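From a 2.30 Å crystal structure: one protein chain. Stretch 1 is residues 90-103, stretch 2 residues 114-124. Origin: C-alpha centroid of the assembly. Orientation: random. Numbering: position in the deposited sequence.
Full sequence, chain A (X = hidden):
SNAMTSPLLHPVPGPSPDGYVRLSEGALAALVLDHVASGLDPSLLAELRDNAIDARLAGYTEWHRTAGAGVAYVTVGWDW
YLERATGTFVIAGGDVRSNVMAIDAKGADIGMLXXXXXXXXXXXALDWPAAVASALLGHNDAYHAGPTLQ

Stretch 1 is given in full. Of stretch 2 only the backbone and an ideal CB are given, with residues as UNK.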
# COMPACT_ATOMS: atom_id res chain seq x y z
N VAL A 90 7.70 13.89 -4.03
CA VAL A 90 8.98 13.23 -3.88
C VAL A 90 8.76 11.78 -3.43
O VAL A 90 7.99 11.54 -2.50
CB VAL A 90 9.88 13.99 -2.82
CG1 VAL A 90 11.29 13.38 -2.72
CG2 VAL A 90 9.96 15.49 -3.07
N ILE A 91 9.52 10.83 -4.02
CA ILE A 91 9.60 9.44 -3.58
C ILE A 91 10.51 9.45 -2.39
O ILE A 91 11.69 9.76 -2.53
CB ILE A 91 10.09 8.46 -4.67
CG1 ILE A 91 9.20 8.55 -5.93
CG2 ILE A 91 10.11 7.01 -4.08
CD1 ILE A 91 9.45 7.53 -7.02
N ALA A 92 9.96 9.17 -1.20
CA ALA A 92 10.68 9.17 0.06
C ALA A 92 11.86 8.15 0.04
O ALA A 92 11.66 6.94 -0.13
CB ALA A 92 9.72 8.87 1.20
N GLY A 93 13.08 8.68 0.14
CA GLY A 93 14.33 7.91 0.13
C GLY A 93 14.67 7.24 -1.20
O GLY A 93 15.63 6.46 -1.27
N GLY A 94 13.87 7.53 -2.23
CA GLY A 94 13.96 6.90 -3.55
C GLY A 94 13.62 5.42 -3.45
O GLY A 94 13.91 4.67 -4.37
N ASP A 95 13.04 4.99 -2.30
CA ASP A 95 12.68 3.60 -2.01
C ASP A 95 11.43 3.22 -2.77
O ASP A 95 10.43 3.92 -2.72
CB ASP A 95 12.48 3.37 -0.51
CG ASP A 95 13.75 3.44 0.31
OD1 ASP A 95 14.74 2.79 -0.08
OD2 ASP A 95 13.74 4.12 1.37
N VAL A 96 11.48 2.11 -3.49
CA VAL A 96 10.36 1.64 -4.29
C VAL A 96 10.22 0.17 -4.00
O VAL A 96 11.20 -0.57 -4.12
CB VAL A 96 10.60 1.94 -5.81
CG1 VAL A 96 9.69 1.11 -6.70
CG2 VAL A 96 10.45 3.42 -6.12
N ARG A 97 9.01 -0.26 -3.59
CA ARG A 97 8.72 -1.65 -3.34
C ARG A 97 8.00 -2.21 -4.55
O ARG A 97 7.05 -1.59 -5.03
CB ARG A 97 7.91 -1.83 -2.05
CG ARG A 97 7.76 -3.30 -1.62
CD ARG A 97 6.42 -3.93 -2.04
NE ARG A 97 5.33 -3.21 -1.39
CZ ARG A 97 4.33 -2.60 -2.01
NH1 ARG A 97 4.20 -2.70 -3.34
NH2 ARG A 97 3.42 -1.95 -1.31
N SER A 98 8.45 -3.38 -5.05
CA SER A 98 7.85 -4.04 -6.21
C SER A 98 8.12 -5.53 -6.20
O SER A 98 8.81 -6.03 -5.32
CB SER A 98 8.39 -3.44 -7.51
OG SER A 98 9.74 -3.82 -7.69
N ASN A 99 7.59 -6.23 -7.23
CA ASN A 99 7.81 -7.65 -7.47
C ASN A 99 8.75 -7.79 -8.66
O ASN A 99 8.75 -8.82 -9.34
CB ASN A 99 6.48 -8.40 -7.69
CG ASN A 99 5.74 -8.04 -8.95
OD1 ASN A 99 5.85 -6.94 -9.49
ND2 ASN A 99 4.89 -8.96 -9.39
N VAL A 100 9.52 -6.73 -8.94
CA VAL A 100 10.45 -6.69 -10.07
C VAL A 100 11.90 -6.83 -9.63
O VAL A 100 12.33 -6.22 -8.66
CB VAL A 100 10.30 -5.39 -10.92
CG1 VAL A 100 11.37 -5.29 -12.03
CG2 VAL A 100 8.89 -5.27 -11.50
N MSE A 101 12.67 -7.57 -10.43
CA MSE A 101 14.12 -7.64 -10.37
C MSE A 101 14.63 -7.25 -11.75
O MSE A 101 14.32 -7.91 -12.75
CB MSE A 101 14.64 -9.03 -9.93
CG MSE A 101 16.14 -9.13 -9.98
SE MSE A 101 17.05 -7.83 -8.86
CE MSE A 101 16.79 -8.64 -7.16
N ALA A 102 15.39 -6.13 -11.81
CA ALA A 102 15.98 -5.70 -13.07
C ALA A 102 17.23 -6.50 -13.37
O ALA A 102 18.06 -6.76 -12.49
CB ALA A 102 16.30 -4.21 -13.04
N ILE A 103 17.34 -6.93 -14.62
CA ILE A 103 18.45 -7.75 -15.09
C ILE A 103 19.28 -6.97 -16.11
O ILE A 103 18.77 -6.02 -16.69
CB ILE A 103 17.93 -9.11 -15.65
CG1 ILE A 103 16.86 -8.90 -16.77
CG2 ILE A 103 17.40 -9.99 -14.50
CD1 ILE A 103 16.67 -10.02 -17.73
N UNK A 114 19.49 -0.83 -7.85
CA UNK A 114 19.47 -0.40 -9.24
C UNK A 114 18.08 -0.63 -9.84
O UNK A 114 17.69 0.10 -10.74
CB UNK A 114 20.54 -1.14 -10.05
N UNK A 115 17.34 -1.63 -9.32
CA UNK A 115 15.98 -1.93 -9.75
C UNK A 115 15.04 -0.77 -9.34
O UNK A 115 14.27 -0.25 -10.18
CB UNK A 115 15.51 -3.25 -9.15
N UNK A 116 15.13 -0.34 -8.05
CA UNK A 116 14.30 0.72 -7.50
C UNK A 116 14.56 2.02 -8.25
O UNK A 116 13.62 2.78 -8.48
CB UNK A 116 14.57 0.90 -6.00
N UNK A 117 15.83 2.25 -8.66
CA UNK A 117 16.26 3.43 -9.37
C UNK A 117 15.67 3.47 -10.76
O UNK A 117 15.18 4.53 -11.17
CB UNK A 117 17.79 3.49 -9.44
N UNK A 118 15.69 2.33 -11.48
CA UNK A 118 15.10 2.23 -12.81
C UNK A 118 13.59 2.41 -12.73
O UNK A 118 13.02 3.05 -13.60
CB UNK A 118 15.44 0.89 -13.46
N UNK A 119 12.95 1.88 -11.67
CA UNK A 119 11.50 2.06 -11.52
C UNK A 119 11.14 3.48 -11.17
O UNK A 119 10.19 3.99 -11.78
CB UNK A 119 10.95 1.12 -10.45
N UNK A 120 11.90 4.15 -10.24
CA UNK A 120 11.63 5.55 -9.85
C UNK A 120 11.72 6.47 -11.09
O UNK A 120 10.87 7.36 -11.24
CB UNK A 120 12.62 6.01 -8.77
N UNK A 121 12.67 6.18 -12.01
CA UNK A 121 12.85 6.88 -13.30
C UNK A 121 11.65 6.62 -14.24
O UNK A 121 11.09 7.58 -14.79
CB UNK A 121 14.15 6.43 -13.97
N UNK A 122 11.20 5.35 -14.37
CA UNK A 122 10.01 5.10 -15.19
C UNK A 122 8.79 5.84 -14.60
O UNK A 122 7.99 6.42 -15.34
CB UNK A 122 9.73 3.60 -15.28
N UNK A 123 8.67 5.84 -13.26
CA UNK A 123 7.53 6.49 -12.59
C UNK A 123 7.48 7.98 -12.90
O UNK A 123 6.39 8.48 -13.13
CB UNK A 123 7.61 6.28 -11.08
N UNK A 124 8.64 8.66 -12.96
CA UNK A 124 8.72 10.09 -13.26
C UNK A 124 8.27 10.39 -14.71
O UNK A 124 7.64 11.41 -14.95
CB UNK A 124 10.15 10.59 -13.04

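Stretch 2 is helical throughout, and its axis crosses strand 100-103 at 99°. Positions 115, 116, 119, 120 and 123 point their CA-to-CB bonds toward stretch 1, as the helical repeat of three to four residues brings them to one side.

At position 114 the CA-to-CB bond points sideways and the ideal CB has nothing of stretch 1 within 5.5 Å. Almost any helix-tolerant side chain would do. It is Arg114, extending clear of stretch 1.

Position 115 points toward the strand. Its ideal CB lies 3.9 Å from Ala102 N and 4.4 Å from Val100 O, so space is short and a backbone amide is near. A small side chain suits, and serine or threonine, with an acceptor close to the backbone, could also use the amide. Thr115 does so: at chi1 -62° (m), OG1 takes a hydrogen bond from Ala102 N, 2.9 Å away and nearly straight at 163°, and the methyl CG2 lies 3.3 Å from Val100 O and 4.1 Å from Val100 CG1.

Position 116 faces Val96, its ideal CB being 4.1 Å from Val96 CB and 4.2 Å from Gly94 O. With the CA atoms of 116 and Val96 only 5.2 Å apart, a small side chain fits most simply. Ala116 sets its methyl against Val96.

Position 117 points away and leaves the choice open; it is Ala117. Position 118 points sideways, its ideal CB 5.2 Å from Ala102 CB, so small or polar side chains would both do; Ala118 adds little.

Position 119 has its ideal CB 4.0 Å from Val96 CG1. Ser98 and Val100 lie farther along, so a longer apolar side chain, leucine or perhaps methionine, could span the gap. In Leu119 (m, t), CB and CD1 both lie 4.0 Å from Val96 CG1, and CD1 goes on to 4.2 Å from Val100 CB and 3.4 Å from Ser98 OG.

At 120 the ideal CB already sits 3.9 Å from Ile91 CD1 and 4.3 Å from Val96 CG2. Little more than a methyl is needed, and Ala120 supplies it, touching both apolar residues.

Positions 121 and 122 have nothing of stretch 1 near their ideal CB atoms, so polar or small residues are equally plausible; they are Ala121 and Arg122.

Position 123, its ideal CB 4.6 Å from Ile91 CD1, favours leucine, isoleucine or methionine. Leu123 (m, t) brings CD1 to 4.1 Å from Ile91 CD1 and 4.3 Å from Val96 CG2.

Position 124 points sideways, free of stretch 1, so many side chains would do; it is Ala124.

Stretch 2, residues 114-124: RTAAALAARLA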
# COMPACT_ATOMS: atom_id res chain seq x y z
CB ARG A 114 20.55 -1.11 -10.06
CG ARG A 114 21.91 -0.45 -9.92
CD ARG A 114 23.00 -1.22 -10.64
NE ARG A 114 22.93 -1.04 -12.09
CZ ARG A 114 23.64 -1.74 -12.97
NH1 ARG A 114 24.48 -2.67 -12.55
NH2 ARG A 114 23.51 -1.52 -14.27
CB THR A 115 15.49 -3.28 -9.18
OG1 THR A 115 16.31 -4.37 -9.67
CG2 THR A 115 14.01 -3.54 -9.50
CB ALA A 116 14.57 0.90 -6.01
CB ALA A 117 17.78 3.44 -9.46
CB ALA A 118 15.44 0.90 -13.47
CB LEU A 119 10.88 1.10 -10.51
CG LEU A 119 10.71 -0.36 -11.02
CD1 LEU A 119 10.46 -1.30 -9.84
CD2 LEU A 119 9.52 -0.48 -11.97
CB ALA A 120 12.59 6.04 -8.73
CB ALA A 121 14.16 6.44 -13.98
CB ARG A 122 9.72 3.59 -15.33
CG ARG A 122 8.49 3.27 -16.20
CD ARG A 122 8.55 3.99 -17.55
NE ARG A 122 7.54 3.47 -18.46
CZ ARG A 122 7.02 4.14 -19.48
NH1 ARG A 122 7.45 5.37 -19.77
NH2 ARG A 122 6.08 3.58 -20.24
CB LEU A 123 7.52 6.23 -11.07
CG LEU A 123 7.37 4.75 -10.69
CD1 LEU A 123 7.72 4.51 -9.24
CD2 LEU A 123 6.00 4.21 -11.07
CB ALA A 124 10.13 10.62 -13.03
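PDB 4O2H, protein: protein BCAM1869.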